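Local coordinates for afamin (Homo sapiens, PDB 6FAK), which carries hydrophobic molecules in body fluids, keeping lipidated Wnt proteins soluble and active and binding vitamin E, at residues Q32-A37 with L102-N107; L68-L73 with C248-V253. All blocks are in the same frame, centred on the assembly; numbering follows the deposited sequence.

How the contacts relate
The two contacts lie side by side, their centres about 11 Å apart and on the same side of the chain's centre. Along the sequence their segments alternate: 32-37, 68-73, 102-107, then 248-253. Contact 1 stays inside the first albumin repeat, where the end of helix 22-33 meets helix 97-106. Contact 2 crosses from that repeat to the second, setting the start of helix 69-78 against the bend between helices 231-250 and 253-268, this bend belonging to the binding region for hydrophobic ligands. Tyr-33 ties them together, since its OH is probably hydrogen-bonded to both Glu-250 O and Asn-70 ND2. Packing inside the first repeat is thus continuous with its junction to the ligand-binding one.

Contact 1 (Q32-A37 with L102-N107); sequences QYVQEA and LCFFYN. With NAG (2-acetamido-2-deoxy-beta-D-glucopyranose), chain B.
Tyr-33, the last residue of helix 22-33, lies against Phe-104 near the end of helix 97-106, the two CA atoms 6.3 Å apart; beyond Tyr-33 the chain leaves the helix and folds into a type I beta turn from Val-34 to Ala-37. The two rings make a T-shaped pair: the edge of Phe-104 is turned toward the face of Tyr-33, with centroids 5.7 Å apart and planes at 72°. Phe-104 CB also presses on CD1 of the tyrosine ring at 3.9 Å. The backbone carbonyl of Phe-104 comes up at the rim of that ring, near its plane, with O 3.4 Å from Tyr-33 CD1. The far end of the ring carries OH to Glu-250 O of the second albumin repeat. At the edge of the Phe-104 ring, CE1 meets Val-34 CG2 at 4.4 Å. This is packing between helices of the first repeat of the all-helical albumin fold, and disulfides run close by: Cys-103, next to Phe-104, is bonded to Cys-92, and the phenylalanine side chain also touches Cys-78. The polar part of the contact belongs to Asn-107. With CG anti to the backbone N (chi1 -163°), its amide reaches the end of the other helix, where ND2 donates to Tyr-33 O at 3.0 Å. The donor comes nearly along the C=O axis, at a C=O...N angle of 163°, and the acceptor is tilted somewhat from the amide plane. The same ND2 donates to a water at 2.9 Å, which also lies 2.7 Å from Glu-36 OE1, while OE2 of that glutamate is salt-bridged to Lys-109.

Contact 2 (L68-L73 with C248-V253); sequences LPNNVL and CCEGDV
Asn-70, in the first turn of helix 69-78, faces Asp-252 in the bend after helix 231-250, their CA atoms 5.4 Å apart. That helix closes with a Schellman motif whose C-prime residue, Gly-251, takes a positive phi, and Asp-252 then stands at the N-cap of the next helix, its OD1 accepting from the backbone N of Gln-255. Asn-70 and Asp-252 run antiparallel alongside each other, amide over carboxylate with planes only 17° apart; Asn-70 CB lies 3.4 Å from Asp-252 OD2. Pro-69 lies crosswise to the aspartate and brings its CB to 3.6 Å from Asp-252 OD1, while CG of Leu-68 approaches OD2. Carbons of all three residues thus touch the capping carboxylate, and the backbone N of Asn-70 lies 3.6 Å from Asp-252 OD2; the start of helix 69-78 would be expected to ease its negative charge. Glu-250 and Asn-70 instead meet tip to tip. The glutamate has CG anti to its backbone N (chi1 175°) and an extended chain beyond it, and Asn-70 ND2 donates to its OE2 at 2.7 Å. The oxygen lies in the amide plane, but the donor stands above the carboxylate, whose plane is turned 55° from the amide. ND2 is also hydrogen-bonded to Tyr-33 OH. At the other end of the amide, a water donates to Asn-70 OD1 at 2.7 Å and accepts from the backbone N of Val-253 at 3.0 Å. Glu-250 also holds Arg-101, which the Leu-68 side chain touches, in a salt bridge through OE1. One neutral amide thus bridges the two albumin repeats, bonded directly to the glutamate, via Tyr-33 OH to Glu-250 O, and through water to the start of the next helix; Arg-101 would be expected to offset the charge of Glu-250.

Contact 1 (Q32-A37 with L102-N107)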
loop_
_atom_site.group_PDB
_atom_site.type_symbol
_atom_site.label_atom_id
_atom_site.label_comp_id
_atom_site.label_asym_id
_atom_site.label_seq_id
_atom_site.Cartn_x
_atom_site.Cartn_y
_atom_site.Cartn_z
ATOM N N GLN A 32 1.502 13.516 10.035
ATOM C CA GLN A 32 1.872 13.015 8.693
ATOM C C GLN A 32 2.720 14.023 7.901
ATOM O O GLN A 32 3.666 13.621 7.244
ATOM C CB GLN A 32 0.628 12.633 7.867
ATOM C CG GLN A 32 -0.154 11.480 8.462
ATOM C CD GLN A 32 -1.265 10.999 7.553
ATOM O OE1 GLN A 32 -2.037 11.822 7.022
ATOM N NE2 GLN A 32 -1.389 9.659 7.417
ATOM N N TYR A 33 2.335 15.305 7.921
ATOM C CA TYR A 33 3.080 16.330 7.238
ATOM C C TYR A 33 4.458 16.627 7.840
ATOM O O TYR A 33 5.416 16.912 7.112
ATOM C CB TYR A 33 2.237 17.610 7.127
ATOM C CG TYR A 33 1.221 17.558 5.975
ATOM C CD1 TYR A 33 1.625 17.291 4.661
ATOM C CD2 TYR A 33 -0.104 17.832 6.187
ATOM C CE1 TYR A 33 0.713 17.282 3.615
ATOM C CE2 TYR A 33 -1.034 17.813 5.145
ATOM C CZ TYR A 33 -0.612 17.545 3.880
ATOM O OH TYR A 33 -1.531 17.545 2.851
ATOM N N VAL A 34 4.550 16.586 9.166
ATOM C CA VAL A 34 5.762 17.013 9.899
ATOM C C VAL A 34 6.058 15.892 10.884
ATOM O O VAL A 34 5.667 15.914 12.075
ATOM C CB VAL A 34 5.589 18.385 10.613
ATOM C CG1 VAL A 34 6.939 18.864 11.131
ATOM C CG2 VAL A 34 5.016 19.452 9.682
ATOM N N GLN A 35 6.665 14.860 10.339
ATOM C CA GLN A 35 6.819 13.610 11.051
ATOM C C GLN A 35 7.844 13.707 12.194
ATOM O O GLN A 35 7.887 12.825 13.032
ATOM C CB GLN A 35 7.241 12.503 10.062
ATOM C CG GLN A 35 6.136 12.126 9.082
ATOM C CD GLN A 35 6.703 11.472 7.890
ATOM O OE1 GLN A 35 7.092 12.162 6.974
ATOM N NE2 GLN A 35 6.824 10.134 7.915
ATOM N N GLU A 36 8.666 14.754 12.173
ATOM C CA GLU A 36 9.633 15.065 13.256
ATOM C C GLU A 36 9.012 15.842 14.405
ATOM O O GLU A 36 9.636 15.941 15.479
ATOM C CB GLU A 36 10.840 15.888 12.732
ATOM C CG GLU A 36 11.520 15.310 11.507
ATOM C CD GLU A 36 10.805 15.643 10.139
ATOM O OE1 GLU A 36 9.683 16.259 10.132
ATOM O OE2 GLU A 36 11.380 15.272 9.061
ATOM N N ALA A 37 7.820 16.414 14.217
ATOM C CA ALA A 37 7.180 17.190 15.282
ATOM C C ALA A 37 6.886 16.350 16.536
ATOM O O ALA A 37 6.533 15.146 16.442
ATOM C CB ALA A 37 5.926 17.884 14.800
ATOM N N LEU A 102 1.754 21.573 -2.357
ATOM C CA LEU A 102 2.590 20.658 -3.074
ATOM C C LEU A 102 3.893 20.401 -2.298
ATOM O O LEU A 102 4.278 19.255 -2.102
ATOM C CB LEU A 102 2.881 21.201 -4.509
ATOM C CG LEU A 102 3.733 20.316 -5.434
ATOM C CD1 LEU A 102 3.062 18.988 -5.698
ATOM C CD2 LEU A 102 3.991 21.008 -6.779
ATOM N N CYS A 103 4.515 21.482 -1.829
ATOM C CA CYS A 103 5.701 21.376 -1.014
ATOM C C CYS A 103 5.452 20.520 0.230
ATOM O O CYS A 103 6.286 19.685 0.545
ATOM C CB CYS A 103 6.195 22.787 -0.616
ATOM S SG CYS A 103 7.777 22.814 0.200
ATOM N N PHE A 104 4.327 20.717 0.904
ATOM C CA PHE A 104 3.964 19.934 2.102
ATOM C C PHE A 104 3.820 18.417 1.796
ATOM O O PHE A 104 4.298 17.561 2.554
ATOM C CB PHE A 104 2.711 20.493 2.787
ATOM C CG PHE A 104 3.020 21.443 3.899
ATOM C CD1 PHE A 104 3.576 20.978 5.088
ATOM C CD2 PHE A 104 2.843 22.802 3.749
ATOM C CE1 PHE A 104 3.877 21.869 6.124
ATOM C CE2 PHE A 104 3.137 23.699 4.781
ATOM C CZ PHE A 104 3.643 23.237 5.974
ATOM N N PHE A 105 3.178 18.132 0.668
ATOM C CA PHE A 105 3.087 16.794 0.150
ATOM C C PHE A 105 4.450 16.148 -0.120
ATOM O O PHE A 105 4.663 14.996 0.260
ATOM C CB PHE A 105 2.202 16.772 -1.098
ATOM C CG PHE A 105 2.209 15.475 -1.815
ATOM C CD1 PHE A 105 1.474 14.413 -1.343
ATOM C CD2 PHE A 105 2.900 15.318 -3.005
ATOM C CE1 PHE A 105 1.475 13.196 -2.024
ATOM C CE2 PHE A 105 2.903 14.105 -3.679
ATOM C CZ PHE A 105 2.182 13.060 -3.181
ATOM N N TYR A 106 5.345 16.876 -0.807
ATOM C CA TYR A 106 6.699 16.423 -1.018
ATOM C C TYR A 106 7.541 16.275 0.257
ATOM O O TYR A 106 8.532 15.551 0.209
ATOM C CB TYR A 106 7.472 17.261 -2.055
ATOM C CG TYR A 106 6.962 17.125 -3.468
ATOM C CD1 TYR A 106 6.681 15.882 -4.000
ATOM C CD2 TYR A 106 6.793 18.235 -4.295
ATOM C CE1 TYR A 106 6.210 15.741 -5.285
ATOM C CE2 TYR A 106 6.323 18.099 -5.603
ATOM C CZ TYR A 106 6.019 16.842 -6.079
ATOM O OH TYR A 106 5.584 16.633 -7.374
ATOM N N ASN A 107 7.165 16.944 1.338
ATOM C CA ASN A 107 7.849 16.860 2.618
ATOM C C ASN A 107 7.665 15.522 3.346
ATOM O O ASN A 107 8.452 15.195 4.241
ATOM C CB ASN A 107 7.365 18.000 3.529
ATOM C CG ASN A 107 8.312 18.261 4.724
ATOM O OD1 ASN A 107 9.463 18.490 4.505
ATOM N ND2 ASN A 107 7.792 18.245 5.960
HETATM C C1 NAG B . 7.479 12.478 -11.080
HETATM C C2 NAG B . 7.567 13.998 -11.002
HETATM C C3 NAG B . 6.256 14.626 -11.459
HETATM C C4 NAG B . 5.891 14.110 -12.843
HETATM C C5 NAG B . 5.916 12.579 -12.883
HETATM C C6 NAG B . 5.661 12.061 -14.294
HETATM C C7 NAG B . 8.757 15.414 -9.378
HETATM C C8 NAG B . 9.398 16.115 -10.545
HETATM N N2 NAG B . 7.898 14.419 -9.648
HETATM O O3 NAG B . 6.380 16.057 -11.486
HETATM O O4 NAG B . 4.593 14.596 -13.210
HETATM O O5 NAG B . 7.184 12.084 -12.423
HETATM O O6 NAG B . 6.707 12.499 -15.170
HETATM O O7 NAG B . 9.012 15.738 -8.229
HETATM O O HOH W 1 9.474 18.290 8.318
#

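Contact 2 (L68-L73 with C248-V253)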
loop_
_atom_site.group_PDB
_atom_site.type_symbol
_atom_site.label_atom_id
_atom_site.label_comp_id
_atom_site.label_asym_id
_atom_site.label_seq_id
_atom_site.Cartn_x
_atom_site.Cartn_y
_atom_site.Cartn_z
ATOM N N LEU A 68 -9.886 26.274 1.507
ATOM C CA LEU A 68 -9.540 24.854 1.476
ATOM C C LEU A 68 -9.021 24.456 2.888
ATOM O O LEU A 68 -8.339 25.265 3.558
ATOM C CB LEU A 68 -8.505 24.591 0.395
ATOM C CG LEU A 68 -8.207 23.145 -0.031
ATOM C CD1 LEU A 68 -9.339 22.477 -0.824
ATOM C CD2 LEU A 68 -6.928 23.145 -0.859
ATOM N N PRO A 69 -9.413 23.257 3.387
ATOM C CA PRO A 69 -9.053 22.909 4.784
ATOM C C PRO A 69 -7.553 22.861 5.010
ATOM O O PRO A 69 -7.055 23.347 5.996
ATOM C CB PRO A 69 -9.673 21.516 4.984
ATOM C CG PRO A 69 -10.690 21.373 3.890
ATOM C CD PRO A 69 -10.151 22.161 2.727
ATOM N N ASN A 70 -6.860 22.287 4.054
ATOM C CA ASN A 70 -5.417 22.194 4.093
ATOM C C ASN A 70 -4.736 23.555 4.135
ATOM O O ASN A 70 -3.752 23.721 4.845
ATOM C CB ASN A 70 -4.878 21.431 2.867
ATOM C CG ASN A 70 -4.097 20.239 3.258
ATOM O OD1 ASN A 70 -4.047 19.911 4.466
ATOM N ND2 ASN A 70 -3.498 19.550 2.269
ATOM N N ASN A 71 -5.265 24.512 3.371
ATOM C CA ASN A 71 -4.719 25.871 3.396
ATOM C C ASN A 71 -4.822 26.484 4.788
ATOM O O ASN A 71 -3.877 27.157 5.225
ATOM C CB ASN A 71 -5.316 26.780 2.292
ATOM C CG ASN A 71 -4.738 26.477 0.896
ATOM O OD1 ASN A 71 -3.623 25.931 0.772
ATOM N ND2 ASN A 71 -5.490 26.842 -0.168
ATOM N N VAL A 72 -5.886 26.171 5.518
ATOM C CA VAL A 72 -6.029 26.637 6.911
ATOM C C VAL A 72 -5.018 25.973 7.839
ATOM O O VAL A 72 -4.299 26.653 8.546
ATOM C CB VAL A 72 -7.469 26.424 7.471
ATOM C CG1 VAL A 72 -7.550 26.866 8.931
ATOM C CG2 VAL A 72 -8.493 27.227 6.632
ATOM N N LEU A 73 -4.965 24.640 7.812
ATOM C CA LEU A 73 -4.035 23.850 8.644
ATOM C C LEU A 73 -2.596 24.226 8.411
ATOM O O LEU A 73 -1.831 24.408 9.364
ATOM C CB LEU A 73 -4.194 22.379 8.313
ATOM C CG LEU A 73 -3.298 21.417 9.124
ATOM C CD1 LEU A 73 -4.110 20.913 10.320
ATOM C CD2 LEU A 73 -2.808 20.302 8.208
ATOM N N CYS A 248 -7.252 12.745 -0.679
ATOM C CA CYS A 248 -6.687 11.813 0.256
ATOM C C CYS A 248 -5.189 11.638 -0.063
ATOM O O CYS A 248 -4.376 11.601 0.868
ATOM C CB CYS A 248 -7.442 10.489 0.234
ATOM S SG CYS A 248 -9.137 10.508 0.887
ATOM N N CYS A 249 -4.836 11.554 -1.355
ATOM C CA CYS A 249 -3.427 11.411 -1.769
ATOM C C CYS A 249 -2.586 12.643 -1.418
ATOM O O CYS A 249 -1.396 12.512 -1.068
ATOM C CB CYS A 249 -3.306 11.022 -3.230
ATOM S SG CYS A 249 -3.912 9.338 -3.596
ATOM N N GLU A 250 -3.201 13.824 -1.509
ATOM C CA GLU A 250 -2.579 15.042 -1.066
ATOM C C GLU A 250 -2.209 15.038 0.411
ATOM O O GLU A 250 -1.188 15.597 0.801
ATOM C CB GLU A 250 -3.454 16.262 -1.402
ATOM C CG GLU A 250 -2.870 17.536 -0.834
ATOM C CD GLU A 250 -3.654 18.784 -1.094
ATOM O OE1 GLU A 250 -4.605 18.778 -1.930
ATOM O OE2 GLU A 250 -3.231 19.782 -0.426
ATOM N N GLY A 251 -3.052 14.426 1.229
ATOM C CA GLY A 251 -2.929 14.480 2.648
ATOM C C GLY A 251 -3.887 15.451 3.329
ATOM O O GLY A 251 -3.735 15.703 4.490
ATOM N N ASP A 252 -4.872 15.969 2.599
ATOM C CA ASP A 252 -5.819 16.903 3.137
ATOM C C ASP A 252 -6.864 16.079 3.944
ATOM O O ASP A 252 -7.848 15.571 3.382
ATOM C CB ASP A 252 -6.442 17.702 1.991
ATOM C CG ASP A 252 -7.412 18.779 2.487
ATOM O OD1 ASP A 252 -7.955 18.698 3.621
ATOM O OD2 ASP A 252 -7.614 19.696 1.697
ATOM N N VAL A 253 -6.645 15.967 5.242
ATOM C CA VAL A 253 -7.438 15.037 6.089
ATOM C C VAL A 253 -8.935 15.368 6.132
ATOM O O VAL A 253 -9.767 14.476 5.993
ATOM C CB VAL A 253 -6.858 14.882 7.506
ATOM C CG1 VAL A 253 -5.452 14.309 7.445
ATOM C CG2 VAL A 253 -6.861 16.212 8.267
HETATM O O HOH W 2 -4.617 18.006 6.240
#